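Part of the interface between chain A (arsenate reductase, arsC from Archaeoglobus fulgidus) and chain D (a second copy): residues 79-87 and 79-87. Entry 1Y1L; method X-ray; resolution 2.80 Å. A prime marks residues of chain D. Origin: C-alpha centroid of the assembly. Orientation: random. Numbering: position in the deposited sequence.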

# COMPACT_ATOMS: atom_id res chain seq x y z
N GLU A 79 7.14 7.61 -12.39
CA GLU A 79 6.78 6.62 -13.40
C GLU A 79 6.39 5.27 -12.79
O GLU A 79 5.57 4.53 -13.35
N SER A 80 6.99 4.95 -11.64
CA SER A 80 6.71 3.69 -10.97
C SER A 80 7.12 3.69 -9.51
O SER A 80 7.80 2.77 -9.04
N SER A 81 6.68 4.69 -8.77
CA SER A 81 7.02 4.76 -7.36
C SER A 81 6.16 5.74 -6.59
O SER A 81 6.61 6.81 -6.17
N CYS A 82 4.89 5.38 -6.44
CA CYS A 82 3.93 6.20 -5.72
C CYS A 82 4.15 6.02 -4.22
O CYS A 82 4.01 4.92 -3.69
N VAL A 83 4.54 7.11 -3.57
CA VAL A 83 4.77 7.09 -2.14
C VAL A 83 3.43 7.02 -1.39
O VAL A 83 2.43 7.59 -1.84
N VAL A 84 3.39 6.25 -0.31
CA VAL A 84 2.17 6.12 0.49
C VAL A 84 2.35 6.94 1.76
O VAL A 84 3.46 7.06 2.28
N LEU A 85 1.26 7.54 2.22
CA LEU A 85 1.32 8.35 3.44
C LEU A 85 0.57 7.68 4.56
O LEU A 85 -0.30 6.84 4.32
N PRO A 86 0.91 8.03 5.82
CA PRO A 86 0.31 7.50 7.05
C PRO A 86 -1.11 8.00 7.34
O PRO A 86 -1.35 8.69 8.34
N THR A 87 -2.06 7.61 6.49
CA THR A 87 -3.43 8.05 6.68
C THR A 87 -4.47 7.12 6.06
O THR A 87 -4.32 6.72 4.90
N GLU D 79 10.77 9.23 7.96
CA GLU D 79 10.06 9.21 9.24
C GLU D 79 8.60 8.82 9.09
O GLU D 79 8.02 8.21 10.00
N SER D 80 8.01 9.15 7.95
CA SER D 80 6.60 8.84 7.69
C SER D 80 6.22 8.87 6.21
O SER D 80 5.21 9.46 5.83
N SER D 81 7.00 8.18 5.38
CA SER D 81 6.71 8.16 3.95
C SER D 81 7.46 7.06 3.21
O SER D 81 8.39 7.30 2.44
N CYS D 82 7.04 5.82 3.48
CA CYS D 82 7.63 4.65 2.85
C CYS D 82 7.07 4.54 1.44
O CYS D 82 5.86 4.41 1.25
N VAL D 83 7.97 4.63 0.47
CA VAL D 83 7.59 4.52 -0.93
C VAL D 83 7.31 3.05 -1.27
O VAL D 83 7.99 2.15 -0.77
N VAL D 84 6.26 2.81 -2.04
CA VAL D 84 5.90 1.45 -2.45
C VAL D 84 6.39 1.22 -3.89
O VAL D 84 6.39 2.15 -4.71
N LEU D 85 6.83 0.01 -4.18
CA LEU D 85 7.30 -0.29 -5.53
C LEU D 85 6.33 -1.22 -6.26
O LEU D 85 5.56 -1.94 -5.64
N PRO D 86 6.36 -1.18 -7.60
CA PRO D 86 5.50 -2.01 -8.46
C PRO D 86 5.88 -3.49 -8.48
O PRO D 86 6.29 -4.01 -9.53
N THR D 87 5.69 -4.18 -7.36
CA THR D 87 6.03 -5.60 -7.30
C THR D 87 5.27 -6.41 -6.25
O THR D 87 5.19 -6.01 -5.09

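What holds the two backbones together? The stretches run roughly antiparallel, their end-to-end directions 149° apart, and meet in a single beta bridge where Val83 CA lies 4.0 Å from Val83′ CA. Two weak hydrogen bonds flank this point: Val84′ N reaches Cys82 O at 3.5 Å, and Val84 N reaches Cys82′ O at 3.5 Å. Both are nearly straight but long, so the polar link is modest, and no side chain takes part in it.

How do the valines pack around this bridge? Val83 and Val83′, both chi1 p, point sideways, and their CB atoms come within 4.5 Å of each other. Each extends a methyl along the partner backbone: Val83 CG2 is 3.9 Å from Ser81′ CB, and Val83′ CG2 is 3.9 Å from Ser81 CB. Val84 and Val84′, also p, put CG1 against the same carbonyls that accept the weak bonds, with Val84 CG1 3.1 Å from Cys82′ O and Val84′ CG1 3.0 Å from Cys82 O.

What do the prolines contribute? Pro86 and Pro86′ have CB pointing toward the other stretch, and their rings are puckered C-gamma endo; Pro86 packs against Ser80′, and Pro86′ against Ser80. Pro86 CD sits 3.3 Å from Ser80′ O, while Pro86′ CD sits 3.2 Å from Ser80 O. Ser80 CB also lies 3.9 Å from Pro86′ CG, a contact through carbon.

Which side chains contribute little polar or direct contact? Ser80, Ser81, Ser80′ and Ser81′ adopt p and touch the partner through carbon, and their hydroxyls make no hydrogen bond across the contact. Cys82 and Cys82′ are t and each is bonded covalently to a group elsewhere in the structure. Leu85 and Leu85′, chi1 m, point away, whereas Glu79, Thr87 and their counterparts remain out of reach.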

# COMPACT_ATOMS: atom_id res chain seq x y z
CB GLU A 79 7.93 6.40 -14.41
CG GLU A 79 7.54 5.52 -15.60
CD GLU A 79 8.74 5.03 -16.41
OE1 GLU A 79 8.92 3.79 -16.51
OE2 GLU A 79 9.49 5.87 -16.96
CB SER A 80 7.39 2.53 -11.72
OG SER A 80 8.77 2.78 -11.97
CB SER A 81 8.50 5.06 -7.17
OG SER A 81 8.91 6.10 -8.03
CB CYS A 82 2.50 5.77 -6.07
SG CYS A 82 1.38 7.19 -5.87
CB VAL A 83 5.60 8.34 -1.71
CG1 VAL A 83 4.91 9.62 -2.15
CG2 VAL A 83 5.84 8.34 -0.22
CB VAL A 84 1.89 4.64 0.86
CG1 VAL A 84 2.85 4.15 1.95
CG2 VAL A 84 0.44 4.48 1.32
CB LEU A 85 0.77 9.76 3.19
CG LEU A 85 1.57 10.62 2.22
CD1 LEU A 85 1.17 10.31 0.78
CD2 LEU A 85 1.30 12.07 2.53
CB PRO A 86 1.30 7.97 8.12
CG PRO A 86 1.73 9.30 7.59
CD PRO A 86 1.99 8.99 6.13
CB THR A 87 -3.60 9.48 6.13
OG1 THR A 87 -4.84 10.03 6.57
CG2 THR A 87 -3.55 9.50 4.61
CB GLU D 79 10.14 10.58 9.94
CG GLU D 79 9.57 10.56 11.36
CD GLU D 79 9.33 11.95 11.94
OE1 GLU D 79 8.17 12.24 12.31
OE2 GLU D 79 10.30 12.74 12.04
CB SER D 80 5.70 9.80 8.48
OG SER D 80 6.04 11.17 8.26
CB SER D 81 6.99 9.53 3.33
OG SER D 81 8.23 10.05 3.76
CB CYS D 82 7.33 3.45 3.71
SG CYS D 82 8.55 2.19 3.23
CB VAL D 83 8.71 5.11 -1.84
CG1 VAL D 83 10.04 4.43 -1.56
CG2 VAL D 83 8.33 4.99 -3.29
CB VAL D 84 4.35 1.20 -2.37
CG1 VAL D 84 3.61 1.93 -3.49
CG2 VAL D 84 4.05 -0.30 -2.42
CB LEU D 85 8.71 -0.87 -5.50
CG LEU D 85 9.81 0.07 -5.01
CD1 LEU D 85 9.81 0.13 -3.50
CD2 LEU D 85 11.15 -0.44 -5.50
CB PRO D 86 5.70 -1.37 -9.84
CG PRO D 86 7.12 -0.90 -9.78
CD PRO D 86 7.19 -0.28 -8.41
CB THR D 87 7.57 -5.78 -7.13
OG1 THR D 87 7.93 -7.14 -7.40
CG2 THR D 87 8.03 -5.38 -5.72